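Local atomic coordinates of malonyl CoA-acyl carrier protein transacylase (Mycobacterium tuberculosis, PDB entry 2QC3), a protein that transfers the malonyl group from malonyl-CoA to holo-acyl carrier protein, supplying malonyl-ACP for fatty acid biosynthesis. Residues A[160-165]-A[276-281]; A[150-155]-A[173-178]; A[28-33]-A[68-73]. All blocks are in the same frame, centred on the assembly; numbering follows the deposited sequence.

Contact 1. Residues A[160-165]-A[276-281]; sequences AGQIVA and SGIAKR
Gln162 and Arg281 meet through their flat end groups, and this polar approach is the first of two kinds of contact here. The amide nitrogen of Gln162 lies over one face of the guanidinium, the two chains arriving from opposite directions, with NE2 3.3 Å from NH2 of Arg281 and 3.5 Å from its CZ. The two planes stand 87° apart. Because NE2 and NH2 are both donors, the short separation is no hydrogen bond. Arg281 has CG anti to its backbone nitrogen (chi1 -164°) and a bend at chi3, which carries the guanidinium out over the gap toward Gln162.

The second kind is polar against apolar. The amide oxygen of Gln162 rests on the long branch of Ile278, OE1 lying 3.9 Å from CD1. The two ends of the amide thus part, OE1 going to the buried Ile278 and NE2 to the exposed Arg281.

The backbones stay well apart, as the 9.4 Å between CA of Gln162 and CA of Ile278 attests, and no hydrogen bond crosses. The small contact joins the start of strand 162-166, in the mixed sheet, to helix 275-282, which follows strand 263-268 of the parallel sheet. It is a side-chain bridge between the small and large subdomains of the FabD acyltransferase fold, with Ile278 about 12 Å from Ser92, the probable nucleophile, side chain to side chain.

Contact 2. Residues A[150-155]-A[173-178]; sequences LDLVPA and EKLAED
Leu150 and Leu152 reach Leu175 with the same side-chain conformation. Each has CG anti to its carbonyl carbon (chi1 -57° and -66°), with an extended chi2 that sends one methyl forward to the helix. From Leu150, CD1 lands on the root of Leu175, 3.9 Å from its CA and 4.0 Å from its CB, and the two side chains cross at about a right angle. CD1 of Leu152 spans CB and CD2 of Leu175, 3.9 Å from each, so both leucines meet at that CB. Leu175 adopts the other common leucine form, CG anti to the backbone nitrogen (chi1 174°), which carries CG and CD2 beside CD1 of Leu152. The other methyl of Leu150, CD2, lies 4.3 Å from CB of Lys174, whose chain then leads away from the contact.

No hydrogen bond crosses; the evidence is of apolar contact alone. The two leucines flank Asp151, whose positive phi marks the C-prime position of a Schellman motif ending helix 140-149, with Leu152 N hydrogen-bonded to Leu147 O. Leu175 also packs on Leu147 and on Ala165, while Leu152 touches Ala171 and Leu172. The contact therefore fits helix 169-177 against the turn from helix 140-149 into strand 153-159, beside strand 162-166.

Contact 3. Residues A[28-33]-A[68-73]; sequences ADQIAA and TLLAHQ
Ile31 and Leu70 form the close apolar part of this helix-helix contact. Their side chains cross at about a right angle, with CD1 of Ile31 3.8 Å from CD1 of Leu70, while CG1 of Ile31 lies 4.1 Å from CD2 of Leu70, so the isoleucine's long branch spans both methyls. Leu70 has CG anti to its carbonyl carbon (chi1 -78°), which swings the isobutyl group across to the other helix. Both residues are buried, and Leu18, from a loop, packs on each of them.

Toward the partly exposed side the contact changes character. Gln30, extended beyond CG, directs its amide between Leu70 and Gln73. Its OE1 is 4.0 Å from CD2 of Leu70 and approaches the aliphatic base of Gln73, 3.4 Å from CB. The two amide planes are 68° apart, and no direct hydrogen bond joins them. A water does the bridging instead, donating to OE1 of Gln30 at 3.2 Å and to the backbone oxygen of Leu70 at 2.8 Å.

The segments run roughly antiparallel but inclined, at 136°, and with 10.9 Å between their axes the gap is filled by side chains. Helices 27-37 and 57-77 are thus joined by two chemistries: a hydrocarbon contact on the buried side and a water-bridged amide on the partly exposed side, where one water donates to both oxygens and so links the two helices although no direct hydrogen bond crosses.

Contacts 1 and 2 each use one of two neighbouring strands, 162-166 and 153-159, of the mixed sheet, and they touch directly: Ala165 CB packs 4.0 Å from Leu175 CD2. Contact 3 lies on the opposite side of the chain's centre, its centre 39 Å from that of contact 2, and holds two helices of the other part of the fold. All three mix core with surface. Contact 1, from the mixed sheet to a helix following a parallel-sheet strand, sets buried Ile278 beside exposed Arg281 and is mostly polar without a hydrogen bond. Contact 2 is apolar, buried leucines with exposed Lys174 at the rim. Contact 3 joins a buried Ile31-Leu70 pair to partly exposed, water-bridged glutamine chemistry.

Contact 1. Residues A[160-165]-A[276-281]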
loop_
_atom_site.group_PDB
_atom_site.type_symbol
_atom_site.label_atom_id
_atom_site.label_comp_id
_atom_site.label_asym_id
_atom_site.label_seq_id
_atom_site.Cartn_x
_atom_site.Cartn_y
_atom_site.Cartn_z
ATOM N N ALA A 160 -3.596 6.915 16.006
ATOM C CA ALA A 160 -3.100 7.700 17.132
ATOM C C ALA A 160 -1.853 7.008 17.688
ATOM O O ALA A 160 -1.866 5.811 17.956
ATOM C CB ALA A 160 -4.172 7.814 18.215
ATOM N N GLY A 161 -0.768 7.760 17.840
ATOM C CA GLY A 161 0.456 7.169 18.357
ATOM C C GLY A 161 1.177 6.274 17.364
ATOM O O GLY A 161 2.111 5.570 17.730
ATOM N N GLN A 162 0.743 6.279 16.108
ATOM C CA GLN A 162 1.394 5.461 15.091
ATOM C C GLN A 162 1.710 6.318 13.878
ATOM O O GLN A 162 0.863 6.527 13.006
ATOM C CB GLN A 162 0.511 4.280 14.678
ATOM C CG GLN A 162 0.324 3.237 15.773
ATOM C CD GLN A 162 -0.409 2.005 15.280
ATOM O OE1 GLN A 162 -0.003 1.386 14.297
ATOM N NE2 GLN A 162 -1.487 1.637 15.963
ATOM N N ILE A 163 2.941 6.817 13.840
ATOM C CA ILE A 163 3.389 7.674 12.751
ATOM C C ILE A 163 4.707 7.164 12.177
ATOM O O ILE A 163 5.429 6.399 12.820
ATOM C CB ILE A 163 3.613 9.131 13.239
ATOM C CG1 ILE A 163 2.301 9.731 13.748
ATOM C CG2 ILE A 163 4.159 9.998 12.110
ATOM C CD1 ILE A 163 1.846 9.164 15.070
ATOM N N VAL A 164 4.993 7.569 10.947
ATOM C CA VAL A 164 6.245 7.217 10.313
ATOM C C VAL A 164 6.846 8.545 9.866
ATOM O O VAL A 164 6.228 9.299 9.110
ATOM C CB VAL A 164 6.063 6.293 9.091
ATOM C CG1 VAL A 164 7.418 6.073 8.421
ATOM C CG2 VAL A 164 5.466 4.945 9.519
ATOM N N ALA A 165 8.036 8.848 10.373
ATOM C CA ALA A 165 8.717 10.076 10.015
ATOM C C ALA A 165 9.622 9.777 8.831
ATOM O O ALA A 165 10.133 8.665 8.700
ATOM C CB ALA A 165 9.535 10.583 11.192
ATOM N N SER A 276 -5.460 -4.596 8.965
ATOM C CA SER A 276 -6.595 -5.175 9.664
ATOM C C SER A 276 -6.619 -4.703 11.118
ATOM O O SER A 276 -7.645 -4.228 11.611
ATOM C CB SER A 276 -6.516 -6.704 9.616
ATOM O OG SER A 276 -6.782 -7.191 8.318
ATOM N N GLY A 277 -5.481 -4.837 11.794
ATOM C CA GLY A 277 -5.376 -4.426 13.184
ATOM C C GLY A 277 -5.612 -2.938 13.368
ATOM O O GLY A 277 -6.284 -2.520 14.312
ATOM N N ILE A 278 -5.048 -2.127 12.478
ATOM C CA ILE A 278 -5.242 -0.687 12.569
ATOM C C ILE A 278 -6.721 -0.374 12.364
ATOM O O ILE A 278 -7.302 0.385 13.129
ATOM C CB ILE A 278 -4.402 0.077 11.507
ATOM C CG1 ILE A 278 -2.948 0.196 11.963
ATOM C CG2 ILE A 278 -4.949 1.481 11.325
ATOM C CD1 ILE A 278 -2.331 -1.091 12.444
ATOM N N ALA A 279 -7.325 -0.982 11.344
ATOM C CA ALA A 279 -8.736 -0.765 11.034
ATOM C C ALA A 279 -9.670 -1.209 12.162
ATOM O O ALA A 279 -10.739 -0.624 12.351
ATOM C CB ALA A 279 -9.103 -1.485 9.746
ATOM N N LYS A 280 -9.263 -2.239 12.900
ATOM C CA LYS A 280 -10.056 -2.757 14.017
ATOM C C LYS A 280 -10.255 -1.705 15.095
ATOM O O LYS A 280 -11.346 -1.555 15.637
ATOM C CB LYS A 280 -9.356 -3.946 14.686
ATOM C CG LYS A 280 -9.516 -5.292 14.027
ATOM C CD LYS A 280 -8.657 -6.300 14.768
ATOM C CE LYS A 280 -8.841 -7.707 14.246
ATOM N NZ LYS A 280 -10.172 -8.263 14.550
ATOM N N ARG A 281 -9.179 -0.992 15.410
ATOM C CA ARG A 281 -9.207 0.013 16.460
ATOM C C ARG A 281 -10.321 1.047 16.333
ATOM O O ARG A 281 -10.874 1.490 17.338
ATOM C CB ARG A 281 -7.846 0.712 16.553
ATOM C CG ARG A 281 -7.660 1.495 17.842
ATOM C CD ARG A 281 -6.267 2.115 17.974
ATOM N NE ARG A 281 -5.207 1.134 18.206
ATOM C CZ ARG A 281 -4.556 0.482 17.245
ATOM N NH1 ARG A 281 -4.847 0.700 15.969
ATOM N NH2 ARG A 281 -3.603 -0.384 17.560
#

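Contact 2. Residues A[150-155]-A[173-178]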
loop_
_atom_site.group_PDB
_atom_site.type_symbol
_atom_site.label_atom_id
_atom_site.label_comp_id
_atom_site.label_asym_id
_atom_site.label_seq_id
_atom_site.Cartn_x
_atom_site.Cartn_y
_atom_site.Cartn_z
ATOM N N LEU A 150 12.849 19.241 13.051
ATOM C CA LEU A 150 13.966 18.556 12.408
ATOM C C LEU A 150 13.844 18.433 10.890
ATOM O O LEU A 150 14.630 17.725 10.255
ATOM C CB LEU A 150 14.119 17.162 13.015
ATOM C CG LEU A 150 14.330 17.146 14.534
ATOM C CD1 LEU A 150 14.231 15.719 15.085
ATOM C CD2 LEU A 150 15.693 17.770 14.851
ATOM N N ASP A 151 12.864 19.115 10.309
ATOM C CA ASP A 151 12.649 19.056 8.864
ATOM C C ASP A 151 12.249 17.663 8.402
ATOM O O ASP A 151 12.546 17.255 7.277
ATOM C CB ASP A 151 13.901 19.504 8.099
ATOM C CG ASP A 151 14.195 20.977 8.283
ATOM O OD1 ASP A 151 13.234 21.764 8.431
ATOM O OD2 ASP A 151 15.382 21.352 8.264
ATOM N N LEU A 152 11.579 16.932 9.283
ATOM C CA LEU A 152 11.109 15.598 8.958
ATOM C C LEU A 152 9.622 15.677 8.636
ATOM O O LEU A 152 8.894 16.492 9.203
ATOM C CB LEU A 152 11.327 14.652 10.136
ATOM C CG LEU A 152 12.789 14.370 10.485
ATOM C CD1 LEU A 152 12.863 13.620 11.812
ATOM C CD2 LEU A 152 13.440 13.572 9.360
ATOM N N VAL A 153 9.177 14.822 7.729
ATOM C CA VAL A 153 7.781 14.787 7.335
ATOM C C VAL A 153 7.046 13.589 7.939
ATOM O O VAL A 153 7.611 12.497 8.049
ATOM C CB VAL A 153 7.651 14.677 5.788
ATOM C CG1 VAL A 153 6.198 14.537 5.392
ATOM C CG2 VAL A 153 8.263 15.905 5.121
ATOM N N PRO A 154 5.800 13.799 8.402
ATOM C CA PRO A 154 5.068 12.657 8.952
ATOM C C PRO A 154 4.493 12.001 7.690
ATOM O O PRO A 154 3.316 12.177 7.356
ATOM C CB PRO A 154 4.000 13.310 9.832
ATOM C CG PRO A 154 3.778 14.635 9.184
ATOM C CD PRO A 154 5.171 15.070 8.804
ATOM N N ALA A 155 5.356 11.277 6.981
ATOM C CA ALA A 155 4.991 10.624 5.727
ATOM C C ALA A 155 3.860 9.616 5.870
ATOM O O ALA A 155 3.179 9.304 4.901
ATOM C CB ALA A 155 6.233 9.969 5.091
ATOM N N GLU A 173 18.416 10.612 12.259
ATOM C CA GLU A 173 19.369 10.249 13.298
ATOM C C GLU A 173 19.235 11.166 14.505
ATOM O O GLU A 173 19.308 10.719 15.651
ATOM C CB GLU A 173 20.799 10.319 12.756
ATOM C CG GLU A 173 21.122 9.228 11.766
ATOM C CD GLU A 173 22.553 9.293 11.272
ATOM O OE1 GLU A 173 23.485 9.214 12.104
ATOM O OE2 GLU A 173 22.748 9.418 10.048
ATOM N N LYS A 174 19.055 12.456 14.257
ATOM C CA LYS A 174 18.901 13.379 15.367
ATOM C C LYS A 174 17.601 13.048 16.107
ATOM O O LYS A 174 17.483 13.307 17.300
ATOM C CB LYS A 174 18.873 14.829 14.873
ATOM C CG LYS A 174 20.173 15.309 14.241
ATOM C CD LYS A 174 20.069 16.773 13.829
ATOM C CE LYS A 174 21.437 17.347 13.500
ATOM N NZ LYS A 174 21.348 18.804 13.219
ATOM N N LEU A 175 16.638 12.466 15.393
ATOM C CA LEU A 175 15.353 12.093 15.990
ATOM C C LEU A 175 15.555 10.933 16.953
ATOM O O LEU A 175 15.075 10.962 18.088
ATOM C CB LEU A 175 14.341 11.681 14.909
ATOM C CG LEU A 175 12.997 11.120 15.415
ATOM C CD1 LEU A 175 12.254 12.182 16.230
ATOM C CD2 LEU A 175 12.145 10.671 14.242
ATOM N N ALA A 176 16.265 9.912 16.484
ATOM C CA ALA A 176 16.544 8.733 17.293
ATOM C C ALA A 176 17.462 9.064 18.472
ATOM O O ALA A 176 17.392 8.416 19.516
ATOM C CB ALA A 176 17.170 7.642 16.426
ATOM N N GLU A 177 18.319 10.068 18.311
ATOM C CA GLU A 177 19.230 10.454 19.387
ATOM C C GLU A 177 18.499 11.049 20.583
ATOM O O GLU A 177 18.850 10.781 21.732
ATOM C CB GLU A 177 20.260 11.478 18.902
ATOM C CG GLU A 177 21.557 10.894 18.377
ATOM C CD GLU A 177 22.687 11.918 18.379
ATOM O OE1 GLU A 177 22.463 13.053 17.907
ATOM O OE2 GLU A 177 23.799 11.587 18.851
ATOM N N ASP A 178 17.496 11.871 20.309
ATOM C CA ASP A 178 16.728 12.515 21.368
ATOM C C ASP A 178 15.234 12.385 21.117
ATOM O O ASP A 178 14.560 13.362 20.801
ATOM C CB ASP A 178 17.105 13.997 21.471
ATOM C CG ASP A 178 18.463 14.210 22.107
ATOM O OD1 ASP A 178 19.486 13.827 21.491
ATOM O OD2 ASP A 178 18.504 14.758 23.232
#

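Contact 3. Residues A[28-33]-A[68-73]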
loop_
_atom_site.group_PDB
_atom_site.type_symbol
_atom_site.label_atom_id
_atom_site.label_comp_id
_atom_site.label_asym_id
_atom_site.label_seq_id
_atom_site.Cartn_x
_atom_site.Cartn_y
_atom_site.Cartn_z
ATOM N N ALA A 28 -0.279 -19.016 -12.271
ATOM C CA ALA A 28 1.000 -19.028 -12.972
ATOM C C ALA A 28 0.924 -18.258 -14.286
ATOM O O ALA A 28 1.845 -17.522 -14.644
ATOM C CB ALA A 28 1.439 -20.465 -13.238
ATOM N N ASP A 29 -0.183 -18.432 -14.997
ATOM C CA ASP A 29 -0.382 -17.770 -16.276
ATOM C C ASP A 29 -0.505 -16.256 -16.129
ATOM O O ASP A 29 -0.020 -15.504 -16.975
ATOM C CB ASP A 29 -1.623 -18.338 -16.961
ATOM C CG ASP A 29 -1.842 -17.759 -18.335
ATOM O OD1 ASP A 29 -2.323 -16.611 -18.427
ATOM O OD2 ASP A 29 -1.524 -18.453 -19.324
ATOM N N GLN A 30 -1.159 -15.811 -15.061
ATOM C CA GLN A 30 -1.319 -14.383 -14.817
ATOM C C GLN A 30 0.010 -13.747 -14.424
ATOM O O GLN A 30 0.328 -12.645 -14.867
ATOM C CB GLN A 30 -2.364 -14.143 -13.725
ATOM C CG GLN A 30 -3.740 -13.821 -14.275
ATOM C CD GLN A 30 -4.847 -14.077 -13.275
ATOM O OE1 GLN A 30 -4.805 -13.600 -12.143
ATOM N NE2 GLN A 30 -5.853 -14.835 -13.694
ATOM N N ILE A 31 0.783 -14.446 -13.600
ATOM C CA ILE A 31 2.081 -13.939 -13.172
ATOM C C ILE A 31 2.999 -13.791 -14.380
ATOM O O ILE A 31 3.869 -12.917 -14.411
ATOM C CB ILE A 31 2.746 -14.882 -12.139
ATOM C CG1 ILE A 31 2.051 -14.741 -10.787
ATOM C CG2 ILE A 31 4.223 -14.544 -11.986
ATOM C CD1 ILE A 31 2.177 -13.352 -10.180
ATOM N N ALA A 32 2.801 -14.651 -15.377
ATOM C CA ALA A 32 3.606 -14.599 -16.588
ATOM C C ALA A 32 3.228 -13.331 -17.338
ATOM O O ALA A 32 4.090 -12.588 -17.795
ATOM C CB ALA A 32 3.340 -15.828 -17.458
ATOM N N ALA A 33 1.927 -13.089 -17.446
ATOM C CA ALA A 33 1.417 -11.907 -18.126
ATOM C C ALA A 33 1.859 -10.634 -17.405
ATOM O O ALA A 33 2.186 -9.631 -18.044
ATOM C CB ALA A 33 -0.102 -11.966 -18.196
ATOM N N THR A 68 -1.466 -9.243 -4.192
ATOM C CA THR A 68 -2.793 -8.735 -3.887
ATOM C C THR A 68 -3.823 -9.046 -4.955
ATOM O O THR A 68 -4.924 -9.511 -4.647
ATOM C CB THR A 68 -2.785 -7.207 -3.637
ATOM O OG1 THR A 68 -2.096 -6.938 -2.414
ATOM C CG2 THR A 68 -4.219 -6.668 -3.519
ATOM N N LEU A 69 -3.461 -8.802 -6.207
ATOM C CA LEU A 69 -4.384 -9.033 -7.300
ATOM C C LEU A 69 -4.632 -10.506 -7.612
ATOM O O LEU A 69 -5.705 -10.855 -8.093
ATOM C CB LEU A 69 -3.919 -8.256 -8.539
ATOM C CG LEU A 69 -3.797 -6.750 -8.230
ATOM C CD1 LEU A 69 -3.468 -5.963 -9.498
ATOM C CD2 LEU A 69 -5.107 -6.246 -7.609
ATOM N N LEU A 70 -3.661 -11.374 -7.351
ATOM C CA LEU A 70 -3.880 -12.803 -7.593
ATOM C C LEU A 70 -5.056 -13.227 -6.717
ATOM O O LEU A 70 -5.970 -13.920 -7.171
ATOM C CB LEU A 70 -2.652 -13.629 -7.207
ATOM C CG LEU A 70 -1.458 -13.654 -8.159
ATOM C CD1 LEU A 70 -0.329 -14.430 -7.508
ATOM C CD2 LEU A 70 -1.859 -14.297 -9.485
ATOM N N ALA A 71 -5.024 -12.783 -5.463
ATOM C CA ALA A 71 -6.071 -13.094 -4.499
ATOM C C ALA A 71 -7.384 -12.485 -4.956
ATOM O O ALA A 71 -8.435 -13.127 -4.896
ATOM C CB ALA A 71 -5.692 -12.554 -3.128
ATOM N N HIS A 72 -7.324 -11.238 -5.408
ATOM C CA HIS A 72 -8.517 -10.560 -5.887
ATOM C C HIS A 72 -9.059 -11.255 -7.126
ATOM O O HIS A 72 -10.273 -11.368 -7.305
ATOM C CB HIS A 72 -8.222 -9.109 -6.244
ATOM C CG HIS A 72 -9.311 -8.468 -7.044
ATOM N ND1 HIS A 72 -10.547 -8.169 -6.510
ATOM C CD2 HIS A 72 -9.369 -8.115 -8.350
ATOM C CE1 HIS A 72 -11.318 -7.657 -7.454
ATOM N NE2 HIS A 72 -10.627 -7.613 -8.579
ATOM N N GLN A 73 -8.149 -11.692 -7.991
ATOM C CA GLN A 73 -8.523 -12.377 -9.217
ATOM C C GLN A 73 -9.303 -13.634 -8.876
ATOM O O GLN A 73 -10.375 -13.881 -9.426
ATOM C CB GLN A 73 -7.276 -12.760 -10.015
ATOM C CG GLN A 73 -6.563 -11.598 -10.672
ATOM C CD GLN A 73 -7.438 -10.879 -11.665
ATOM O OE1 GLN A 73 -8.452 -10.282 -11.301
ATOM N NE2 GLN A 73 -7.056 -10.934 -12.936
HETATM O O HOH W 1 -5.465 -15.306 -9.567
#